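PDB 1LZL: heroin esterase from Rhodococcus sp., which probably hydrolyses the acetyl ester groups of heroin, as an acetyl esterase of the alpha/beta hydrolase fold. Local coordinates for residues Glu187-Asp192 against Thr252-Met257; Asp245-Pro250 against Leu274-Ser279. All coordinates share one frame; numbering follows the deposited sequence.

Contact 1. Residues Glu187-Asp192 against Thr252-Met257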
ATOM      1  N   GLU A 187      -3.744   0.392  -3.611  1.00  8.61           N
ATOM      2  CA  GLU A 187      -3.246   1.123  -4.778  1.00  7.57           C
ATOM      3  C   GLU A 187      -2.091   0.364  -5.397  1.00  8.20           C
ATOM      4  O   GLU A 187      -1.115   0.099  -4.666  1.00  8.38           O
ATOM      5  CB  GLU A 187      -2.828   2.523  -4.286  1.00 10.93           C
ATOM      6  CG  GLU A 187      -2.265   3.481  -5.289  1.00 18.38           C
ATOM      7  CD  GLU A 187      -2.131   4.910  -4.736  1.00 30.62           C
ATOM      8  OE1 GLU A 187      -2.042   5.107  -3.506  1.00 29.63           O
ATOM      9  OE2 GLU A 187      -2.118   5.823  -5.619  1.00 44.01           O
ATOM     10  N   ILE A 188      -2.182   0.068  -6.681  1.00  7.91           N
ATOM     11  CA  ILE A 188      -1.160  -0.705  -7.416  1.00  7.60           C
ATOM     12  C   ILE A 188      -0.599  -1.843  -6.546  1.00  8.29           C
ATOM     13  O   ILE A 188       0.590  -2.014  -6.363  1.00  8.70           O
ATOM     14  CB  ILE A 188      -0.079   0.195  -8.014  1.00  8.16           C
ATOM     15  CG1 ILE A 188       0.745   1.063  -7.026  1.00  9.63           C
ATOM     16  CG2 ILE A 188      -0.707   1.072  -9.081  1.00 10.83           C
ATOM     17  CD1 ILE A 188       1.825   1.946  -7.654  1.00 12.85           C
ATOM     18  N   PRO A 189      -1.486  -2.678  -5.957  1.00  7.61           N
ATOM     19  CA  PRO A 189      -0.984  -3.625  -4.956  1.00  8.06           C
ATOM     20  C   PRO A 189      -0.112  -4.745  -5.495  1.00  7.91           C
ATOM     21  O   PRO A 189      -0.344  -5.212  -6.626  1.00  9.09           O
ATOM     22  CB  PRO A 189      -2.303  -4.241  -4.394  1.00  8.37           C
ATOM     23  CG  PRO A 189      -3.281  -4.118  -5.534  1.00  8.91           C
ATOM     24  CD  PRO A 189      -2.956  -2.765  -6.155  1.00  8.38           C
ATOM     25  N   GLU A 190       0.838  -5.240  -4.701  1.00  7.51           N
ATOM     26  CA  GLU A 190       1.723  -6.372  -4.961  1.00  7.59           C
ATOM     27  C   GLU A 190       1.165  -7.555  -4.181  1.00  8.44           C
ATOM     28  O   GLU A 190       1.296  -7.620  -2.947  1.00  9.20           O
ATOM     29  CB  GLU A 190       3.136  -6.006  -4.527  1.00  9.96           C
ATOM     30  CG  GLU A 190       4.168  -7.102  -4.766  1.00 10.63           C
ATOM     31  CD  GLU A 190       5.568  -6.683  -4.374  1.00 10.06           C
ATOM     32  OE1 GLU A 190       5.778  -5.586  -3.842  1.00 10.99           O
ATOM     33  OE2 GLU A 190       6.467  -7.529  -4.624  1.00 10.69           O
ATOM     34  N   LEU A 191       0.513  -8.490  -4.911  1.00  8.30           N
ATOM     35  CA  LEU A 191      -0.383  -9.478  -4.278  1.00  8.38           C
ATOM     36  C   LEU A 191      -0.004 -10.941  -4.507  1.00  8.59           C
ATOM     37  O   LEU A 191      -0.419 -11.811  -3.765  1.00  9.42           O
ATOM     38  CB  LEU A 191      -1.813  -9.288  -4.799  1.00  8.93           C
ATOM     39  CG  LEU A 191      -2.495  -7.952  -4.474  1.00  7.85           C
ATOM     40  CD1 LEU A 191      -3.720  -7.763  -5.363  1.00  8.96           C
ATOM     41  CD2 LEU A 191      -2.844  -7.871  -3.000  1.00 10.38           C
ATOM     42  N   ASP A 192       0.756 -11.204  -5.589  1.00 10.09           N
ATOM     43  CA  ASP A 192       0.927 -12.606  -6.020  1.00 11.17           C
ATOM     44  C   ASP A 192       2.381 -12.924  -6.295  1.00 10.57           C
ATOM     45  O   ASP A 192       2.964 -12.299  -7.184  1.00 12.20           O
ATOM     46  CB  ASP A 192       0.082 -12.775  -7.306  1.00 12.35           C
ATOM     47  CG  ASP A 192      -0.108 -14.227  -7.709  1.00 13.99           C
ATOM     48  OD1 ASP A 192       0.697 -15.052  -7.198  1.00 14.64           O
ATOM     49  OD2 ASP A 192      -1.001 -14.554  -8.511  1.00 17.24           O
ATOM     50  N   THR A 252     -14.047  -2.366  -1.131  1.00  9.43           N
ATOM     51  CA  THR A 252     -12.656  -2.169  -1.525  1.00  9.32           C
ATOM     52  C   THR A 252     -12.526  -1.239  -2.713  1.00  7.53           C
ATOM     53  O   THR A 252     -13.373  -1.271  -3.604  1.00  9.81           O
ATOM     54  CB  THR A 252     -12.104  -3.549  -1.923  1.00 10.22           C
ATOM     55  OG1 THR A 252     -12.106  -4.373  -0.742  1.00 10.08           O
ATOM     56  CG2 THR A 252     -10.656  -3.517  -2.458  1.00  9.44           C
ATOM     57  N   TYR A 253     -11.464  -0.459  -2.751  1.00  7.68           N
ATOM     58  CA  TYR A 253     -11.059   0.320  -3.899  1.00  8.25           C
ATOM     59  C   TYR A 253      -9.744  -0.317  -4.360  1.00  7.75           C
ATOM     60  O   TYR A 253      -8.861  -0.513  -3.497  1.00  9.02           O
ATOM     61  CB  TYR A 253     -10.841   1.797  -3.556  1.00  9.83           C
ATOM     62  CG  TYR A 253     -10.316   2.605  -4.740  1.00  9.42           C
ATOM     63  CD1 TYR A 253      -8.956   2.755  -4.993  1.00  9.88           C
ATOM     64  CD2 TYR A 253     -11.218   3.191  -5.633  1.00 10.06           C
ATOM     65  CE1 TYR A 253      -8.488   3.469  -6.073  1.00 10.02           C
ATOM     66  CE2 TYR A 253     -10.783   3.947  -6.738  1.00 10.32           C
ATOM     67  CZ  TYR A 253      -9.413   4.061  -6.932  1.00 10.51           C
ATOM     68  OH  TYR A 253      -8.889   4.778  -7.989  1.00 10.78           O
ATOM     69  N   LEU A 254      -9.567  -0.590  -5.643  1.00  7.11           N
ATOM     70  CA  LEU A 254      -8.286  -1.143  -6.138  1.00  7.64           C
ATOM     71  C   LEU A 254      -7.927  -0.443  -7.430  1.00  8.07           C
ATOM     72  O   LEU A 254      -8.756  -0.427  -8.366  1.00  8.14           O
ATOM     73  CB  LEU A 254      -8.408  -2.661  -6.343  1.00  9.08           C
ATOM     74  CG  LEU A 254      -7.086  -3.420  -6.446  1.00  7.70           C
ATOM     75  CD1 LEU A 254      -7.242  -4.869  -6.044  1.00 10.78           C
ATOM     76  CD2 LEU A 254      -6.512  -3.359  -7.874  1.00  9.12           C
ATOM     77  N   SER A 255      -6.762   0.174  -7.524  1.00  7.89           N
ATOM     78  CA  SER A 255      -6.305   0.792  -8.762  1.00  7.51           C
ATOM     79  C   SER A 255      -5.084   0.063  -9.302  1.00  7.72           C
ATOM     80  O   SER A 255      -4.227  -0.462  -8.579  1.00  8.24           O
ATOM     81  CB  SER A 255      -5.987   2.287  -8.564  1.00 10.00           C
ATOM     82  OG  SER A 255      -4.943   2.401  -7.574  1.00 10.86           O
ATOM     83  N   THR A 256      -4.980   0.023 -10.633  1.00  8.01           N
ATOM     84  CA  THR A 256      -3.832  -0.532 -11.350  1.00  7.05           C
ATOM     85  C   THR A 256      -3.431   0.447 -12.444  1.00  7.37           C
ATOM     86  O   THR A 256      -4.148   1.377 -12.856  1.00  8.89           O
ATOM     87  CB  THR A 256      -4.183  -1.912 -11.954  1.00  8.27           C
ATOM     88  OG1 THR A 256      -5.297  -1.759 -12.856  1.00  8.95           O
ATOM     89  CG2 THR A 256      -4.572  -2.918 -10.876  1.00  7.21           C
ATOM     90  N   MET A 257      -2.202   0.265 -12.949  1.00  8.07           N
ATOM     91  CA  MET A 257      -1.610   1.094 -13.985  1.00  8.22           C
ATOM     92  C   MET A 257      -1.322   0.245 -15.214  1.00  8.89           C
ATOM     93  O   MET A 257      -1.041  -0.932 -15.100  1.00  9.96           O
ATOM     94  CB  MET A 257      -0.341   1.764 -13.476  1.00 10.59           C
ATOM     95  CG  MET A 257      -0.546   2.551 -12.195  1.00 11.72           C
ATOM     96  SD  MET A 257      -1.554   4.025 -12.391  1.00 13.98           S
ATOM     97  CE  MET A 257      -2.640   3.953 -10.991  1.00 18.94           C
TER
HETATM   98  O   HOH W   1      -4.262   5.128  -7.874  1.00 26.79           O
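The strands 183-187 and 252-257 run parallel and side by side in the central sheet. Glu187 pairs with Ser255 at the end of the first strand. One direct hydrogen bond joins the two segments: Ile188 N donates its N-H to Ser255 O at 2.8 Å. The bond is bent, with an N-H...O angle of 134°, and the donor sits above the carbonyl plane. Beyond Glu187 the chain turns out of the sheet.

A water makes the second polar link. It donates to Glu187 OE2 at 3.2 Å and is hydrogen-bonded to Ser255 OG at 2.8 Å. Both side chains rise from the same face of the sheet. Glu187 is extended, with CG anti to its backbone N (chi1 179°), and its CG passes 3.7 Å from Ser255 OG.

Two apolar contacts accompany the backbone bond, one to Met257 and one to Leu254. Ile188 CG2 presses on Met257 CG at 3.5 Å, a tight fit for two carbons. The Met257 chain is bent, and its CE curls back to 4.0 Å from the same CG2. Pro189 crosses Leu254 obliquely, with Pro189 CG 4.0 Å from Leu254 CG and Pro189 CD near the CD2 methyl.

The Ile188 side chain also touches the probable nucleophile elbow around Ser160. Backbone bonds from Glu187 and Glu190 reach Ser160 as well. The direct polar grip between the segments is thus one bent backbone bond. The Glu187 carboxylate is linked to Ser255 through water, and the rest is van der Waals contact beside the presumed nucleophile.

Contact 2. Residues Asp245-Pro250 against Leu274-Ser279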
ATOM      1  N   ASP A 245     -10.941 -17.984  -0.373  1.00 16.92           N
ATOM      2  CA  ASP A 245     -12.211 -17.477   0.127  1.00 15.74           C
ATOM      3  C   ASP A 245     -12.063 -15.973   0.380  1.00 13.24           C
ATOM      4  O   ASP A 245     -11.417 -15.554   1.346  1.00 14.27           O
ATOM      5  CB  ASP A 245     -12.643 -18.193   1.393  1.00 23.88           C
ATOM      6  CG  ASP A 245     -13.779 -17.471   2.104  1.00 20.05           C
ATOM      7  OD1 ASP A 245     -14.641 -16.885   1.407  1.00 23.15           O
ATOM      8  OD2 ASP A 245     -13.800 -17.478   3.355  1.00 31.23           O
ATOM      9  N   LEU A 246     -12.647 -15.188  -0.532  1.00 12.52           N
ATOM     10  CA  LEU A 246     -12.646 -13.739  -0.389  1.00 11.68           C
ATOM     11  C   LEU A 246     -13.965 -13.188   0.130  1.00 12.43           C
ATOM     12  O   LEU A 246     -14.184 -11.981   0.153  1.00 12.72           O
ATOM     13  CB  LEU A 246     -12.279 -13.058  -1.730  1.00 14.23           C
ATOM     14  CG  LEU A 246     -10.914 -13.484  -2.281  1.00 13.69           C
ATOM     15  CD1 LEU A 246     -10.605 -12.784  -3.603  1.00 15.64           C
ATOM     16  CD2 LEU A 246      -9.822 -13.194  -1.250  1.00 15.45           C
ATOM     17  N   THR A 247     -14.885 -14.102   0.564  1.00 13.60           N
ATOM     18  CA  THR A 247     -16.139 -13.535   1.052  1.00 15.94           C
ATOM     19  C   THR A 247     -15.961 -12.805   2.386  1.00 16.49           C
ATOM     20  O   THR A 247     -15.045 -13.110   3.159  1.00 17.66           O
ATOM     21  CB  THR A 247     -17.243 -14.607   1.235  1.00 14.69           C
ATOM     22  OG1 THR A 247     -16.807 -15.450   2.305  1.00 16.34           O
ATOM     23  CG2 THR A 247     -17.430 -15.445  -0.041  1.00 14.58           C
ATOM     24  N   GLY A 248     -16.880 -11.859   2.602  1.00 15.03           N
ATOM     25  CA  GLY A 248     -16.895 -11.159   3.885  1.00 16.97           C
ATOM     26  C   GLY A 248     -15.743 -10.190   4.073  1.00 16.81           C
ATOM     27  O   GLY A 248     -15.575  -9.690   5.180  1.00 20.72           O
ATOM     28  N   LEU A 249     -14.962  -9.878   3.042  1.00 14.45           N
ATOM     29  CA  LEU A 249     -13.977  -8.809   3.101  1.00 12.52           C
ATOM     30  C   LEU A 249     -14.653  -7.461   2.947  1.00 12.44           C
ATOM     31  O   LEU A 249     -15.801  -7.322   2.494  1.00 14.12           O
ATOM     32  CB  LEU A 249     -12.878  -9.032   2.040  1.00 10.87           C
ATOM     33  CG  LEU A 249     -12.044 -10.289   2.342  1.00 10.99           C
ATOM     34  CD1 LEU A 249     -11.158 -10.629   1.152  1.00 13.63           C
ATOM     35  CD2 LEU A 249     -11.174 -10.117   3.593  1.00 13.34           C
ATOM     36  N   PRO A 250     -14.016  -6.354   3.362  1.00 11.79           N
ATOM     37  CA  PRO A 250     -14.649  -5.046   3.337  1.00 12.03           C
ATOM     38  C   PRO A 250     -14.828  -4.474   1.924  1.00 10.20           C
ATOM     39  O   PRO A 250     -14.081  -4.879   1.040  1.00 10.86           O
ATOM     40  CB  PRO A 250     -13.633  -4.148   4.091  1.00 12.63           C
ATOM     41  CG  PRO A 250     -12.599  -5.020   4.640  1.00 12.98           C
ATOM     42  CD  PRO A 250     -12.603  -6.287   3.840  1.00 12.55           C
ATOM     43  N   LEU A 274     -15.225  -9.103  -6.231  1.00  8.85           N
ATOM     44  CA  LEU A 274     -16.555  -8.879  -6.765  1.00  8.10           C
ATOM     45  C   LEU A 274     -17.318 -10.204  -6.863  1.00  7.84           C
ATOM     46  O   LEU A 274     -18.474 -10.258  -6.435  1.00  9.36           O
ATOM     47  CB  LEU A 274     -16.472  -8.267  -8.184  1.00  8.47           C
ATOM     48  CG  LEU A 274     -16.128  -6.760  -8.122  1.00  9.67           C
ATOM     49  CD1 LEU A 274     -15.617  -6.277  -9.465  1.00  9.26           C
ATOM     50  CD2 LEU A 274     -17.327  -5.898  -7.688  1.00  9.79           C
ATOM     51  N   GLN A 275     -16.684 -11.231  -7.392  1.00  9.10           N
ATOM     52  CA  GLN A 275     -17.377 -12.501  -7.557  1.00 10.38           C
ATOM     53  C   GLN A 275     -17.698 -13.141  -6.190  1.00 10.32           C
ATOM     54  O   GLN A 275     -18.592 -13.986  -6.083  1.00 11.27           O
ATOM     55  CB  GLN A 275     -16.505 -13.426  -8.412  1.00  8.73           C
ATOM     56  CG  GLN A 275     -16.458 -12.954  -9.857  1.00  9.54           C
ATOM     57  CD  GLN A 275     -15.523 -13.713 -10.740  1.00 10.85           C
ATOM     58  OE1 GLN A 275     -14.499 -14.275 -10.299  1.00 12.62           O
ATOM     59  NE2 GLN A 275     -15.783 -13.729 -12.048  1.00 11.77           N
ATOM     60  N   ALA A 276     -16.995 -12.734  -5.143  1.00 11.75           N
ATOM     61  CA  ALA A 276     -17.237 -13.200  -3.761  1.00  9.66           C
ATOM     62  C   ALA A 276     -18.281 -12.314  -3.105  1.00 10.42           C
ATOM     63  O   ALA A 276     -18.515 -12.585  -1.909  1.00 13.10           O
ATOM     64  CB  ALA A 276     -15.912 -13.240  -2.974  1.00 10.99           C
ATOM     65  N   GLY A 277     -18.905 -11.368  -3.782  1.00  9.05           N
ATOM     66  CA  GLY A 277     -19.971 -10.543  -3.226  1.00  9.18           C
ATOM     67  C   GLY A 277     -19.510  -9.297  -2.513  1.00  9.48           C
ATOM     68  O   GLY A 277     -20.337  -8.590  -1.922  1.00 14.50           O
ATOM     69  N   VAL A 278     -18.210  -8.965  -2.613  1.00  9.32           N
ATOM     70  CA  VAL A 278     -17.659  -7.769  -2.022  1.00  9.28           C
ATOM     71  C   VAL A 278     -17.939  -6.566  -2.932  1.00  9.36           C
ATOM     72  O   VAL A 278     -17.843  -6.693  -4.176  1.00 10.67           O
ATOM     73  CB  VAL A 278     -16.148  -7.901  -1.797  1.00 12.72           C
ATOM     74  CG1 VAL A 278     -15.609  -6.628  -1.121  1.00 11.91           C
ATOM     75  CG2 VAL A 278     -15.854  -9.110  -0.927  1.00 15.04           C
ATOM     76  N   SER A 279     -18.285  -5.422  -2.386  1.00  9.56           N
ATOM     77  CA  SER A 279     -18.443  -4.188  -3.142  1.00 10.13           C
ATOM     78  C   SER A 279     -17.037  -3.684  -3.531  1.00  9.18           C
ATOM     79  O   SER A 279     -16.219  -3.442  -2.620  1.00 10.19           O
ATOM     80  CB  SER A 279     -19.203  -3.132  -2.373  1.00 12.04           C
ATOM     81  OG  SER A 279     -19.370  -1.942  -3.135  1.00 13.62           O
TER
HETATM   82  O   HOH W   2     -18.979 -11.010   0.430  1.00 16.68           O
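Val278 follows the C-terminal end of helix 263-275 and points its side chain at the loop 245-250. Its CB carries two methyls that take different partners. CG1, anti to the backbone N (chi1 -178°), reaches 3.2 Å from Pro250 O and also meets Leu249 O. CG2, beside the backbone N, lies 3.5 Å from Leu246 O and 4.2 Å from Leu249 CB. Leu246 O is buried here and has no hydrogen-bonding partner. An alanine in place of Val278 would remove both methyls and would probably loosen the packing between this loop and the helix end.

Ala276 makes the neighbouring contact. Its CB sits 3.8 Å from Leu246 CB, and Thr247 CG2 lies 3.6 Å from Ala276 O. A water bridges the backbones, accepting from Gly248 N and donating to Ala276 O.

Within the loop, Asp245 OD1 takes two bonds from Thr247. The hydroxyl OG1 donates at 2.7 Å to the syn lone pair of OD1, and the backbone N approaches from above the carboxylate plane. The latter bond closes an Asx turn. A type II turn from Leu246 to Leu249 overlaps it. Gly277, between Ala276 and Val278, has positive phi in a Schellman motif, which ends the helix before strand 280-285.

The two contacts share a strand-helix-strand unit of the alpha/beta hydrolase fold. Strand 252-257 of contact 1 leads into helix 263-275, whose end carries contact 2, and then into strand 280-285. In chain order 187-192, 245-250, 252-257 and 274-279, the segments of the two contacts alternate. The centres of the contacts are about 15 Å apart. They meet where Thr252 N and Ser279 O, 2.8 Å apart, probably form a hydrogen bond. The centre of contact 1 lies about 8 Å from the centre of the chain, and the Ile188 side chain touches part of the probable Ser160-His290-Asp260 triad. The centre of contact 2 lies farther out, about 19 Å from that of the chain.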